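Local coordinates for 450aa long hypothetical fmu protein (Pyrococcus horikoshii, PDB 2YXL) that probably methylates carbon 5 of cytosines in RNA using S-adenosyl-L-methionine, and is captured here with sinefungin in its cofactor pocket, at residues Lys6-Pro11 / Thr54-Asp59; Arg91-Ile96 / Asp135-Tyr140; Ser252-Pro257 / Tyr443-Lys448; Glu373-Leu378 / Gly383-Thr388. All coordinates share one frame; numbering follows the deposited sequence.

Interaction 1. Residues Lys6-Pro11 / Thr54-Asp59; sequences KKLSIP and TMIFYD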
loop_
_atom_site.group_PDB
_atom_site.type_symbol
_atom_site.label_atom_id
_atom_site.label_comp_id
_atom_site.label_asym_id
_atom_site.label_seq_id
_atom_site.Cartn_x
_atom_site.Cartn_y
_atom_site.Cartn_z
ATOM N N LYS A 6 -29.563 -9.911 -14.034
ATOM C CA LYS A 6 -30.470 -8.975 -13.309
ATOM C C LYS A 6 -29.674 -7.975 -12.464
ATOM O O LYS A 6 -28.940 -7.145 -13.009
ATOM C CB LYS A 6 -31.473 -9.753 -12.451
ATOM N N LYS A 7 -29.814 -8.066 -11.142
ATOM C CA LYS A 7 -29.179 -7.128 -10.217
ATOM C C LYS A 7 -28.095 -7.785 -9.356
ATOM O O LYS A 7 -27.600 -8.866 -9.680
ATOM C CB LYS A 7 -30.235 -6.459 -9.330
ATOM C CG LYS A 7 -31.063 -5.396 -10.034
ATOM C CD LYS A 7 -31.982 -4.681 -9.057
ATOM C CE LYS A 7 -32.802 -3.608 -9.756
ATOM N NZ LYS A 7 -33.701 -2.890 -8.811
ATOM N N LEU A 8 -27.729 -7.111 -8.266
ATOM C CA LEU A 8 -26.698 -7.586 -7.348
ATOM C C LEU A 8 -27.309 -8.395 -6.202
ATOM O O LEU A 8 -28.003 -7.843 -5.344
ATOM C CB LEU A 8 -25.902 -6.397 -6.796
ATOM C CG LEU A 8 -24.755 -6.638 -5.809
ATOM C CD1 LEU A 8 -23.488 -7.040 -6.540
ATOM C CD2 LEU A 8 -24.505 -5.392 -4.978
ATOM N N SER A 9 -27.045 -9.701 -6.200
ATOM C CA SER A 9 -27.501 -10.591 -5.130
ATOM C C SER A 9 -26.333 -11.072 -4.266
ATOM O O SER A 9 -25.467 -11.814 -4.735
ATOM C CB SER A 9 -28.270 -11.784 -5.705
ATOM O OG SER A 9 -27.446 -12.549 -6.567
ATOM N N ILE A 10 -26.318 -10.640 -3.005
ATOM C CA ILE A 10 -25.282 -11.044 -2.055
ATOM C C ILE A 10 -25.890 -11.959 -0.986
ATOM O O ILE A 10 -26.856 -11.576 -0.324
ATOM C CB ILE A 10 -24.580 -9.815 -1.393
ATOM C CG1 ILE A 10 -24.117 -8.813 -2.457
ATOM C CG2 ILE A 10 -23.392 -10.258 -0.529
ATOM C CD1 ILE A 10 -23.668 -7.469 -1.907
ATOM N N PRO A 11 -25.333 -13.178 -0.830
ATOM C CA PRO A 11 -25.762 -14.128 0.204
ATOM C C PRO A 11 -25.403 -13.648 1.623
ATOM O O PRO A 11 -24.547 -12.775 1.768
ATOM C CB PRO A 11 -24.984 -15.400 -0.151
ATOM C CG PRO A 11 -23.781 -14.916 -0.874
ATOM C CD PRO A 11 -24.248 -13.731 -1.662
ATOM N N THR A 54 -14.823 -8.067 -3.351
ATOM C CA THR A 54 -13.543 -7.364 -3.479
ATOM C C THR A 54 -13.742 -6.006 -4.155
ATOM O O THR A 54 -13.187 -4.998 -3.715
ATOM C CB THR A 54 -12.503 -8.212 -4.257
ATOM O OG1 THR A 54 -12.208 -9.397 -3.511
ATOM C CG2 THR A 54 -11.206 -7.442 -4.491
ATOM N N MET A 55 -14.544 -5.994 -5.217
ATOM C CA MET A 55 -14.902 -4.763 -5.916
ATOM C C MET A 55 -15.588 -3.769 -4.968
ATOM O O MET A 55 -15.247 -2.585 -4.957
ATOM C CB MET A 55 -15.780 -5.087 -7.135
ATOM C CG MET A 55 -16.250 -3.881 -7.948
ATOM S SD MET A 55 -17.716 -3.079 -7.252
ATOM C CE MET A 55 -19.004 -4.271 -7.646
ATOM N N ILE A 56 -16.540 -4.258 -4.175
ATOM C CA ILE A 56 -17.246 -3.426 -3.194
ATOM C C ILE A 56 -16.281 -2.912 -2.116
ATOM O O ILE A 56 -16.320 -1.732 -1.750
ATOM C CB ILE A 56 -18.453 -4.176 -2.561
ATOM C CG1 ILE A 56 -19.533 -4.439 -3.623
ATOM C CG2 ILE A 56 -19.039 -3.390 -1.376
ATOM C CD1 ILE A 56 -20.677 -5.328 -3.159
ATOM N N PHE A 57 -15.411 -3.801 -1.639
ATOM C CA PHE A 57 -14.381 -3.467 -0.657
ATOM C C PHE A 57 -13.578 -2.236 -1.076
ATOM O O PHE A 57 -13.494 -1.261 -0.324
ATOM C CB PHE A 57 -13.459 -4.674 -0.431
ATOM C CG PHE A 57 -12.367 -4.435 0.575
ATOM C CD1 PHE A 57 -11.092 -4.051 0.159
ATOM C CD2 PHE A 57 -12.605 -4.607 1.937
ATOM C CE1 PHE A 57 -10.072 -3.831 1.087
ATOM C CE2 PHE A 57 -11.593 -4.392 2.873
ATOM C CZ PHE A 57 -10.322 -4.004 2.444
ATOM N N TYR A 58 -13.008 -2.276 -2.277
ATOM C CA TYR A 58 -12.212 -1.159 -2.785
ATOM C C TYR A 58 -13.037 0.075 -3.145
ATOM O O TYR A 58 -12.530 1.193 -3.092
ATOM C CB TYR A 58 -11.342 -1.590 -3.974
ATOM C CG TYR A 58 -10.177 -2.470 -3.580
ATOM C CD1 TYR A 58 -10.066 -3.770 -4.072
ATOM C CD2 TYR A 58 -9.189 -2.006 -2.703
ATOM C CE1 TYR A 58 -8.999 -4.585 -3.712
ATOM C CE2 TYR A 58 -8.119 -2.815 -2.332
ATOM C CZ TYR A 58 -8.030 -4.102 -2.842
ATOM O OH TYR A 58 -6.975 -4.910 -2.486
ATOM N N ASP A 59 -14.298 -0.126 -3.512
ATOM C CA ASP A 59 -15.202 0.989 -3.767
ATOM C C ASP A 59 -15.456 1.779 -2.478
ATOM O O ASP A 59 -15.493 3.012 -2.499
ATOM C CB ASP A 59 -16.521 0.485 -4.362
ATOM C CG ASP A 59 -17.318 1.584 -5.039
ATOM O OD1 ASP A 59 -16.778 2.254 -5.940
ATOM O OD2 ASP A 59 -18.498 1.767 -4.684
#

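Interaction 2. Residues Arg91-Ile96 / Asp135-Tyr140; sequences RVAVDI and DKIFEY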
loop_
_atom_site.group_PDB
_atom_site.type_symbol
_atom_site.label_atom_id
_atom_site.label_comp_id
_atom_site.label_asym_id
_atom_site.label_seq_id
_atom_site.Cartn_x
_atom_site.Cartn_y
_atom_site.Cartn_z
ATOM N N ARG A 91 -21.220 2.038 6.343
ATOM C CA ARG A 91 -20.419 2.260 5.138
ATOM C C ARG A 91 -20.784 1.278 4.021
ATOM O O ARG A 91 -20.946 1.666 2.861
ATOM C CB ARG A 91 -18.924 2.177 5.458
ATOM C CG ARG A 91 -18.375 3.404 6.167
ATOM C CD ARG A 91 -16.972 3.177 6.711
ATOM N NE ARG A 91 -16.370 4.439 7.148
ATOM C CZ ARG A 91 -15.192 4.555 7.756
ATOM N NH1 ARG A 91 -14.450 3.485 8.026
ATOM N NH2 ARG A 91 -14.752 5.757 8.101
ATOM N N VAL A 92 -20.921 0.009 4.390
ATOM C CA VAL A 92 -21.308 -1.044 3.467
ATOM C C VAL A 92 -22.693 -0.767 2.865
ATOM O O VAL A 92 -22.876 -0.859 1.642
ATOM C CB VAL A 92 -21.264 -2.428 4.169
ATOM C CG1 VAL A 92 -21.995 -3.494 3.358
ATOM C CG2 VAL A 92 -19.818 -2.843 4.430
ATOM N N ALA A 93 -23.648 -0.407 3.724
ATOM C CA ALA A 93 -25.028 -0.164 3.298
ATOM C C ALA A 93 -25.164 1.063 2.395
ATOM O O ALA A 93 -25.870 1.016 1.388
ATOM C CB ALA A 93 -25.956 -0.051 4.506
ATOM N N VAL A 94 -24.488 2.151 2.759
ATOM C CA VAL A 94 -24.520 3.389 1.975
ATOM C C VAL A 94 -23.897 3.179 0.592
ATOM O O VAL A 94 -24.439 3.640 -0.414
ATOM C CB VAL A 94 -23.843 4.572 2.728
ATOM C CG1 VAL A 94 -23.589 5.759 1.795
ATOM C CG2 VAL A 94 -24.697 5.002 3.923
ATOM N N ASP A 95 -22.777 2.463 0.549
ATOM C CA ASP A 95 -22.103 2.162 -0.712
ATOM C C ASP A 95 -22.951 1.276 -1.626
ATOM O O ASP A 95 -23.022 1.503 -2.839
ATOM C CB ASP A 95 -20.757 1.490 -0.448
ATOM C CG ASP A 95 -19.918 1.368 -1.695
ATOM O OD1 ASP A 95 -19.688 0.227 -2.148
ATOM O OD2 ASP A 95 -19.496 2.414 -2.230
ATOM N N ILE A 96 -23.588 0.266 -1.037
ATOM C CA ILE A 96 -24.429 -0.655 -1.793
ATOM C C ILE A 96 -25.677 0.058 -2.324
ATOM O O ILE A 96 -26.044 -0.115 -3.489
ATOM C CB ILE A 96 -24.756 -1.938 -0.980
ATOM C CG1 ILE A 96 -23.546 -2.879 -0.999
ATOM C CG2 ILE A 96 -25.973 -2.651 -1.542
ATOM C CD1 ILE A 96 -23.633 -4.056 -0.046
ATOM N N ASP A 135 -33.964 2.242 6.062
ATOM C CA ASP A 135 -34.884 2.923 5.150
ATOM C C ASP A 135 -34.422 4.329 4.762
ATOM O O ASP A 135 -34.527 4.714 3.595
ATOM C CB ASP A 135 -36.307 2.958 5.724
ATOM C CG ASP A 135 -37.088 1.676 5.449
ATOM O OD1 ASP A 135 -38.187 1.520 6.021
ATOM O OD2 ASP A 135 -36.611 0.824 4.665
ATOM N N LYS A 136 -33.906 5.080 5.735
ATOM C CA LYS A 136 -33.351 6.416 5.489
ATOM C C LYS A 136 -32.219 6.369 4.461
ATOM O O LYS A 136 -32.133 7.229 3.581
ATOM C CB LYS A 136 -32.849 7.046 6.794
ATOM C CG LYS A 136 -33.942 7.581 7.724
ATOM C CD LYS A 136 -34.209 9.076 7.505
ATOM C CE LYS A 136 -35.428 9.336 6.614
ATOM N NZ LYS A 136 -36.717 9.104 7.332
ATOM N N ILE A 137 -31.368 5.352 4.582
ATOM C CA ILE A 137 -30.245 5.134 3.672
ATOM C C ILE A 137 -30.727 4.826 2.249
ATOM O O ILE A 137 -30.212 5.387 1.280
ATOM C CB ILE A 137 -29.301 4.019 4.203
ATOM C CG1 ILE A 137 -28.563 4.510 5.456
ATOM C CG2 ILE A 137 -28.308 3.569 3.130
ATOM C CD1 ILE A 137 -27.914 3.413 6.282
ATOM N N PHE A 138 -31.724 3.955 2.128
ATOM C CA PHE A 138 -32.255 3.582 0.817
ATOM C C PHE A 138 -33.107 4.671 0.157
ATOM O O PHE A 138 -33.359 4.619 -1.045
ATOM C CB PHE A 138 -32.995 2.242 0.884
ATOM C CG PHE A 138 -32.076 1.055 0.893
ATOM C CD1 PHE A 138 -31.740 0.428 2.086
ATOM C CD2 PHE A 138 -31.527 0.575 -0.294
ATOM C CE1 PHE A 138 -30.878 -0.664 2.103
ATOM C CE2 PHE A 138 -30.663 -0.519 -0.288
ATOM C CZ PHE A 138 -30.337 -1.138 0.919
ATOM N N GLU A 139 -33.526 5.655 0.948
ATOM C CA GLU A 139 -34.320 6.777 0.450
ATOM C C GLU A 139 -33.508 8.067 0.305
ATOM O O GLU A 139 -34.049 9.097 -0.107
ATOM C CB GLU A 139 -35.516 7.030 1.369
ATOM C CG GLU A 139 -36.614 5.979 1.290
ATOM C CD GLU A 139 -37.576 6.055 2.463
ATOM O OE1 GLU A 139 -37.169 6.541 3.542
ATOM O OE2 GLU A 139 -38.738 5.622 2.311
ATOM N N TYR A 140 -32.220 8.009 0.639
ATOM C CA TYR A 140 -31.359 9.192 0.615
ATOM C C TYR A 140 -31.139 9.732 -0.797
ATOM O O TYR A 140 -30.720 8.997 -1.694
ATOM C CB TYR A 140 -30.009 8.906 1.288
ATOM C CG TYR A 140 -28.981 9.997 1.081
ATOM C CD1 TYR A 140 -29.023 11.174 1.827
ATOM C CD2 TYR A 140 -27.971 9.855 0.132
ATOM C CE1 TYR A 140 -28.083 12.181 1.634
ATOM C CE2 TYR A 140 -27.026 10.856 -0.070
ATOM C CZ TYR A 140 -27.089 12.015 0.685
ATOM O OH TYR A 140 -26.154 13.004 0.485
#

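Interaction 3. Residues Ser252-Pro257 / Tyr443-Lys448; sequences SIVLDP and YALLEK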
loop_
_atom_site.group_PDB
_atom_site.type_symbol
_atom_site.label_atom_id
_atom_site.label_comp_id
_atom_site.label_asym_id
_atom_site.label_seq_id
_atom_site.Cartn_x
_atom_site.Cartn_y
_atom_site.Cartn_z
ATOM N N SER A 252 16.044 -1.488 -5.466
ATOM C CA SER A 252 17.185 -2.359 -5.167
ATOM C C SER A 252 18.143 -2.513 -6.344
ATOM O O SER A 252 19.357 -2.566 -6.151
ATOM C CB SER A 252 16.719 -3.736 -4.690
ATOM O OG SER A 252 16.101 -3.653 -3.419
ATOM N N ILE A 253 17.598 -2.587 -7.558
ATOM C CA ILE A 253 18.416 -2.729 -8.766
ATOM C C ILE A 253 19.262 -1.474 -9.004
ATOM O O ILE A 253 20.423 -1.570 -9.398
ATOM C CB ILE A 253 17.552 -3.090 -10.015
ATOM C CG1 ILE A 253 16.962 -4.494 -9.861
ATOM C CG2 ILE A 253 18.375 -3.014 -11.312
ATOM C CD1 ILE A 253 15.681 -4.732 -10.651
ATOM N N VAL A 254 18.674 -0.309 -8.743
ATOM C CA VAL A 254 19.359 0.977 -8.902
ATOM C C VAL A 254 20.548 1.133 -7.938
ATOM O O VAL A 254 21.645 1.501 -8.366
ATOM C CB VAL A 254 18.362 2.167 -8.785
ATOM C CG1 VAL A 254 19.086 3.492 -8.525
ATOM C CG2 VAL A 254 17.509 2.260 -10.046
ATOM N N LEU A 255 20.324 0.835 -6.656
ATOM C CA LEU A 255 21.378 0.862 -5.638
ATOM C C LEU A 255 22.529 -0.058 -6.046
ATOM O O LEU A 255 23.711 0.261 -5.827
ATOM C CB LEU A 255 20.827 0.420 -4.276
ATOM C CG LEU A 255 21.293 1.075 -2.961
ATOM C CD1 LEU A 255 21.240 0.060 -1.822
ATOM C CD2 LEU A 255 22.676 1.727 -3.013
ATOM N N ASP A 256 22.159 -1.199 -6.628
ATOM C CA ASP A 256 23.093 -2.151 -7.233
ATOM C C ASP A 256 24.100 -2.753 -6.238
ATOM O O ASP A 256 25.306 -2.530 -6.365
ATOM C CB ASP A 256 23.803 -1.508 -8.435
ATOM C CG ASP A 256 24.568 -2.512 -9.272
ATOM O OD1 ASP A 256 25.567 -2.107 -9.903
ATOM O OD2 ASP A 256 24.174 -3.702 -9.299
ATOM N N PRO A 257 23.607 -3.524 -5.249
ATOM C CA PRO A 257 24.516 -4.173 -4.308
ATOM C C PRO A 257 25.247 -5.355 -4.940
ATOM O O PRO A 257 24.662 -6.088 -5.742
ATOM C CB PRO A 257 23.581 -4.646 -3.192
ATOM C CG PRO A 257 22.280 -4.868 -3.871
ATOM C CD PRO A 257 22.194 -3.824 -4.944
ATOM N N TYR A 443 13.131 8.311 -6.210
ATOM C CA TYR A 443 14.476 7.745 -6.128
ATOM C C TYR A 443 15.520 8.856 -6.056
ATOM O O TYR A 443 15.477 9.812 -6.840
ATOM C CB TYR A 443 14.780 6.878 -7.360
ATOM C CG TYR A 443 13.742 5.833 -7.699
ATOM C CD1 TYR A 443 12.568 6.182 -8.364
ATOM C CD2 TYR A 443 13.950 4.489 -7.383
ATOM C CE1 TYR A 443 11.618 5.232 -8.684
ATOM C CE2 TYR A 443 13.005 3.524 -7.703
ATOM C CZ TYR A 443 11.841 3.906 -8.356
ATOM O OH TYR A 443 10.888 2.974 -8.677
ATOM N N ALA A 444 16.464 8.720 -5.127
ATOM C CA ALA A 444 17.613 9.618 -5.055
ATOM C C ALA A 444 18.867 8.827 -4.724
ATOM O O ALA A 444 19.007 8.311 -3.613
ATOM C CB ALA A 444 17.381 10.703 -4.031
ATOM N N LEU A 445 19.766 8.719 -5.700
ATOM C CA LEU A 445 21.014 7.992 -5.516
ATOM C C LEU A 445 22.151 8.957 -5.189
ATOM O O LEU A 445 22.364 9.955 -5.882
ATOM C CB LEU A 445 21.345 7.130 -6.743
ATOM C CG LEU A 445 22.478 6.100 -6.617
ATOM C CD1 LEU A 445 22.157 5.016 -5.585
ATOM C CD2 LEU A 445 22.794 5.471 -7.970
ATOM N N LEU A 446 22.873 8.637 -4.121
ATOM C CA LEU A 446 23.882 9.521 -3.559
ATOM C C LEU A 446 25.164 8.742 -3.316
ATOM O O LEU A 446 25.118 7.576 -2.933
ATOM C CB LEU A 446 23.374 10.108 -2.235
ATOM C CG LEU A 446 21.970 10.730 -2.254
ATOM C CD1 LEU A 446 21.226 10.504 -0.940
ATOM C CD2 LEU A 446 22.035 12.209 -2.612
ATOM N N GLU A 447 26.305 9.380 -3.555
ATOM C CA GLU A 447 27.589 8.795 -3.177
ATOM C C GLU A 447 28.523 9.837 -2.575
ATOM O O GLU A 447 28.436 11.024 -2.902
ATOM C CB GLU A 447 28.252 8.062 -4.355
ATOM C CG GLU A 447 28.948 8.934 -5.398
ATOM C CD GLU A 447 29.960 8.157 -6.235
ATOM O OE1 GLU A 447 30.868 8.791 -6.816
ATOM O OE2 GLU A 447 29.858 6.912 -6.310
ATOM N N LYS A 448 29.401 9.384 -1.683
ATOM C CA LYS A 448 30.433 10.244 -1.119
ATOM C C LYS A 448 31.517 10.509 -2.152
ATOM O O LYS A 448 31.931 11.649 -2.347
ATOM C CB LYS A 448 31.041 9.622 0.138
ATOM C CG LYS A 448 30.162 9.697 1.369
ATOM C CD LYS A 448 30.959 9.361 2.620
ATOM C CE LYS A 448 30.141 9.599 3.878
ATOM N NZ LYS A 448 30.927 9.318 5.109
#

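Interaction 4. Residues Glu373-Leu378 / Gly383-Thr388; sequences ESAARL and GRLLYT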
loop_
_atom_site.group_PDB
_atom_site.type_symbol
_atom_site.label_atom_id
_atom_site.label_comp_id
_atom_site.label_asym_id
_atom_site.label_seq_id
_atom_site.Cartn_x
_atom_site.Cartn_y
_atom_site.Cartn_z
ATOM N N GLU A 373 20.404 11.624 7.897
ATOM C CA GLU A 373 21.648 11.990 8.577
ATOM C C GLU A 373 22.308 10.757 9.192
ATOM O O GLU A 373 23.537 10.645 9.211
ATOM C CB GLU A 373 21.393 13.052 9.657
ATOM C CG GLU A 373 22.665 13.712 10.196
ATOM C CD GLU A 373 22.444 14.498 11.483
ATOM O OE1 GLU A 373 21.308 14.960 11.728
ATOM O OE2 GLU A 373 23.421 14.661 12.251
ATOM N N SER A 374 21.482 9.841 9.696
ATOM C CA SER A 374 21.959 8.565 10.219
ATOM C C SER A 374 22.516 7.684 9.096
ATOM O O SER A 374 23.496 6.960 9.297
ATOM C CB SER A 374 20.838 7.839 10.970
ATOM O OG SER A 374 21.356 6.665 11.673
ATOM N N ALA A 375 21.895 7.760 7.918
ATOM C CA ALA A 375 22.351 7.024 6.738
ATOM C C ALA A 375 23.700 7.540 6.243
ATOM O O ALA A 375 24.610 6.751 5.981
ATOM C CB ALA A 375 21.307 7.091 5.618
ATOM N N ALA A 376 23.817 8.864 6.134
ATOM C CA ALA A 376 25.033 9.522 5.648
ATOM C C ALA A 376 26.281 9.026 6.355
ATOM O O ALA A 376 27.288 8.720 5.714
ATOM C CB ALA A 376 24.917 11.030 5.803
ATOM N N ARG A 377 26.196 8.936 7.679
ATOM C CA ARG A 377 27.339 8.585 8.517
ATOM C C ARG A 377 27.689 7.092 8.471
ATOM O O ARG A 377 28.751 6.688 8.949
ATOM C CB ARG A 377 27.101 9.065 9.954
ATOM C CG ARG A 377 27.172 10.586 10.111
ATOM C CD ARG A 377 26.355 11.110 11.290
ATOM N NE ARG A 377 26.922 10.747 12.590
ATOM C CZ ARG A 377 26.254 10.131 13.563
ATOM N NH1 ARG A 377 24.974 9.811 13.407
ATOM N NH2 ARG A 377 26.865 9.844 14.705
ATOM N N LEU A 378 26.804 6.286 7.884
ATOM C CA LEU A 378 27.041 4.848 7.714
ATOM C C LEU A 378 27.808 4.517 6.431
ATOM O O LEU A 378 28.450 3.467 6.334
ATOM C CB LEU A 378 25.724 4.067 7.745
ATOM C CG LEU A 378 24.960 3.922 9.063
ATOM C CD1 LEU A 378 23.576 3.363 8.786
ATOM C CD2 LEU A 378 25.696 3.038 10.055
ATOM N N GLY A 383 31.269 4.568 -0.964
ATOM C CA GLY A 383 29.930 3.984 -0.935
ATOM C C GLY A 383 28.806 4.788 -1.561
ATOM O O GLY A 383 29.012 5.914 -2.019
ATOM N N ARG A 384 27.610 4.197 -1.571
ATOM C CA ARG A 384 26.419 4.817 -2.159
ATOM C C ARG A 384 25.193 4.747 -1.248
ATOM O O ARG A 384 24.997 3.779 -0.516
ATOM C CB ARG A 384 26.090 4.194 -3.520
ATOM C CG ARG A 384 27.014 4.631 -4.649
ATOM C CD ARG A 384 26.479 4.211 -6.005
ATOM N NE ARG A 384 27.334 4.672 -7.099
ATOM C CZ ARG A 384 27.025 4.577 -8.389
ATOM N NH1 ARG A 384 25.872 4.040 -8.768
ATOM N NH2 ARG A 384 27.870 5.025 -9.307
ATOM N N LEU A 385 24.370 5.790 -1.314
ATOM C CA LEU A 385 23.139 5.876 -0.547
ATOM C C LEU A 385 21.971 6.031 -1.515
ATOM O O LEU A 385 21.996 6.904 -2.386
ATOM C CB LEU A 385 23.188 7.088 0.396
ATOM C CG LEU A 385 22.299 7.199 1.648
ATOM C CD1 LEU A 385 22.395 8.599 2.230
ATOM C CD2 LEU A 385 20.842 6.849 1.407
ATOM N N LEU A 386 20.955 5.185 -1.374
ATOM C CA LEU A 386 19.710 5.386 -2.109
ATOM C C LEU A 386 18.581 5.737 -1.158
ATOM O O LEU A 386 18.314 5.019 -0.193
ATOM C CB LEU A 386 19.334 4.173 -2.970
ATOM C CG LEU A 386 17.974 4.247 -3.688
ATOM C CD1 LEU A 386 17.938 5.301 -4.798
ATOM C CD2 LEU A 386 17.579 2.885 -4.235
ATOM N N TYR A 387 17.937 6.862 -1.442
ATOM C CA TYR A 387 16.783 7.305 -0.689
ATOM C C TYR A 387 15.538 7.117 -1.551
ATOM O O TYR A 387 15.485 7.581 -2.694
ATOM C CB TYR A 387 16.963 8.770 -0.282
ATOM C CG TYR A 387 15.779 9.394 0.420
ATOM C CD1 TYR A 387 15.594 9.237 1.796
ATOM C CD2 TYR A 387 14.860 10.167 -0.286
ATOM C CE1 TYR A 387 14.512 9.829 2.451
ATOM C CE2 TYR A 387 13.774 10.761 0.359
ATOM C CZ TYR A 387 13.609 10.587 1.724
ATOM O OH TYR A 387 12.532 11.167 2.352
ATOM N N THR A 388 14.552 6.410 -1.008
ATOM C CA THR A 388 13.279 6.220 -1.695
ATOM C C THR A 388 12.118 6.410 -0.743
ATOM O O THR A 388 12.219 6.097 0.444
ATOM C CB THR A 388 13.133 4.812 -2.346
ATOM O OG1 THR A 388 13.227 3.794 -1.342
ATOM C CG2 THR A 388 14.176 4.575 -3.420
#

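Interaction 1. Residues Lys6-Pro11 / Thr54-Asp59
Between Leu8 and Ile10 on one side and Ile56 on the other no flat group takes part, and only aliphatic branches meet. The rings of Thr54-Asp59 point elsewhere: Tyr58 has Phe57 CD1 3.9 Å above its plane, over the ring centre, and its own side chain stays far from Lys6-Pro11. The setting is the all-helical N-terminal part of the chain, probably NusB-like as in the bacterial RsmB proteins. Here an extended lead-in to helix 12-24, with Pro11 as the N-cap residue, passes over one face of helix 47-75. Because Lys7-Pro11 has extended backbone angles, Leu8 and Ile10 send their CB atoms toward the helix, while Ser9 between them takes no part. The CA atoms of the nearest pair, Leu8 and Ile56, are still 11.1 Å apart, so the gap is bridged by side-chain length. Ile56 does this with CG1 beside the backbone N (chi1 -66°) and CD1 extended beyond it (chi2 172°). Around the contact, Leu8 O accepts from Thr106 OG1 and Ser103 OG, and Ile10 N is hydrogen-bonded to Thr106 OG1, which ties the lead-in to the region after helix 84-99. Leu8 contributes one branch, CD2, 4.2 Å from Ile56 CD1. Ile10 and Ile56 meet tip to tip, CD1 of Ile10 lying 3.9 Å from CD1 of Ile56.

Interaction 2. Residues Arg91-Ile96 / Asp135-Tyr140
Ile137 lies against Ala93 and Val94, where the last turn of helix 124-138 packs on helix 84-99 within the helical N-terminal region. The backbones come close: the CA atoms of Val94 and Ile137 are 6.2 Å apart. The conformation of Ile137 decides which branch touches what. At chi1 -69° its CG2 methyl is anti to the backbone N and its CG1 arm anti to the carbonyl carbon. The methyl drops onto the backbone of the facing helix, with Ile137 CG2 3.9 Å from Ala93 O and 4.0 Å from Val94 CA. The other arm is extended (chi2 164°) and carries Ile137 CD1 to 4.4 Å from Ala93 CB, a side chain whose CB points toward the partner helix. Val94 is turned with CG2 anti to its carbonyl carbon and CG1 anti to its N (chi1 167°). It is therefore CG2 that faces the isoleucine, 4.0 Å from Ile137 CG2 and 4.2 Å from Ile137 CG1, and the two side chains cross at about a right angle. Beyond the pair, Ile137 also rests on Leu90 and Ala97 of helix 84-99, and Tyr140 OH reaches Glu73 by a hydrogen bond. Across the two segments there is neither hydrogen bond nor ion pair, and all three touching residues are buried; the chemistry therefore implies van der Waals and hydrophobic attachment, with shape rather than polarity setting the fit.

Interaction 3. Residues Ser252-Pro257 / Tyr443-Lys448
Leu445 and Val254 carry most of this contact, burying 63 and 54 Å² respectively, and Leu255 completes it. Leu445 sits in strand 441-447 with its CB directed at the last turn of helix 246-255. Its CG is anti to the backbone N (chi1 -169°), which projects both branches from the sheet onto that turn, one to each neighbour. Branch CD2 of Leu445 lies 4.2 Å from Val254 CG1 and equally far, 4.2 Å, from Val254 O. The second branch meets the next residue, with CD1 of Leu445 4.2 Å from CD2 of Leu255. No hydrogen bond joins the two segments; polar ties run outside, from Tyr443 OH to Ala247 O and from Leu255 O to Lys333 NZ. After Leu255 the chain leaves the helix at Asp256, whose phi is positive (62°). Leu255 has its side chain about 11 Å from the bound sinefungin, placing the contact near, but not in, the cofactor pocket of the class I methyltransferase fold. In that fold strand 441-447 is the antiparallel strand beside 383-389, whose Leu386 packs on both Leu255 and Leu445. Helix 272-280 receives Ser252 and Pro257, while helix 398-407 packs against Ala444 and Leu446 of the strand.

Interaction 4. Residues Glu373-Leu378 / Gly383-Thr388
Leu385 and Ala375 supply the apolar part of this contact, in which helix 361-376 lies over strand 383-389. The CB of each residue points toward the other segment. The leucine has CG anti to its backbone N (chi1 -159°), and CD1 continues the extended path (chi2 -170°) and comes closest, while CG and CD2 also lie near the Ala375 methyl. Leu385 CD1 is 3.9 Å from Ala375 CB, and Leu385 CG is 4.1 Å from the same methyl. The CA atoms of the two residues lie 7.4 Å apart, close because the alanine presents only a methyl. Contact with backbone is the second kind: Leu385 CD1 approaches Ala376 N at 4.2 Å, a van der Waals touch, while the CB of Ala376 points away from the strand. Polar bonds across the segments are absent. They run instead within the helical segment, as from Leu378 N to Ala375 O (2.9 Å), or outward, as from Thr388 OG1 to Asp337 OD1, an aspartate predicted to bind S-adenosyl-L-methionine. The arrangement is the returning half of a beta-alpha-beta crossover in the Rossmann-like sheet, leading from strand 331-337 through helix 361-376 to the parallel strand 383-389. On the same face helix 398-407 completes the packing, its Phe404 touching both Ala376 and Leu385, while strand 441-447 pairs antiparallel with 383-389.

The four contacts form two pairs in two separate parts of the chain. Interactions 1 and 2 belong to the helical N-terminal region, with centres 14 Å apart; helices 47-75 and 84-99 follow one another in sequence, and Ile10 CD1 touches Ile96 CD1 at 3.9 Å. Interactions 3 and 4 lie in the methyltransferase domain, with centres 9 Å apart on neighbouring antiparallel strands, and the segments of interaction 4 fall between those of interaction 3 in sequence. The pairs are 44 to 51 Å apart between centres, on opposite sides of the chain's centre. Along the chain the helical part comes first, a ferredoxin-like region follows, and the cofactor-binding domain comes last, ending in strand 441-447.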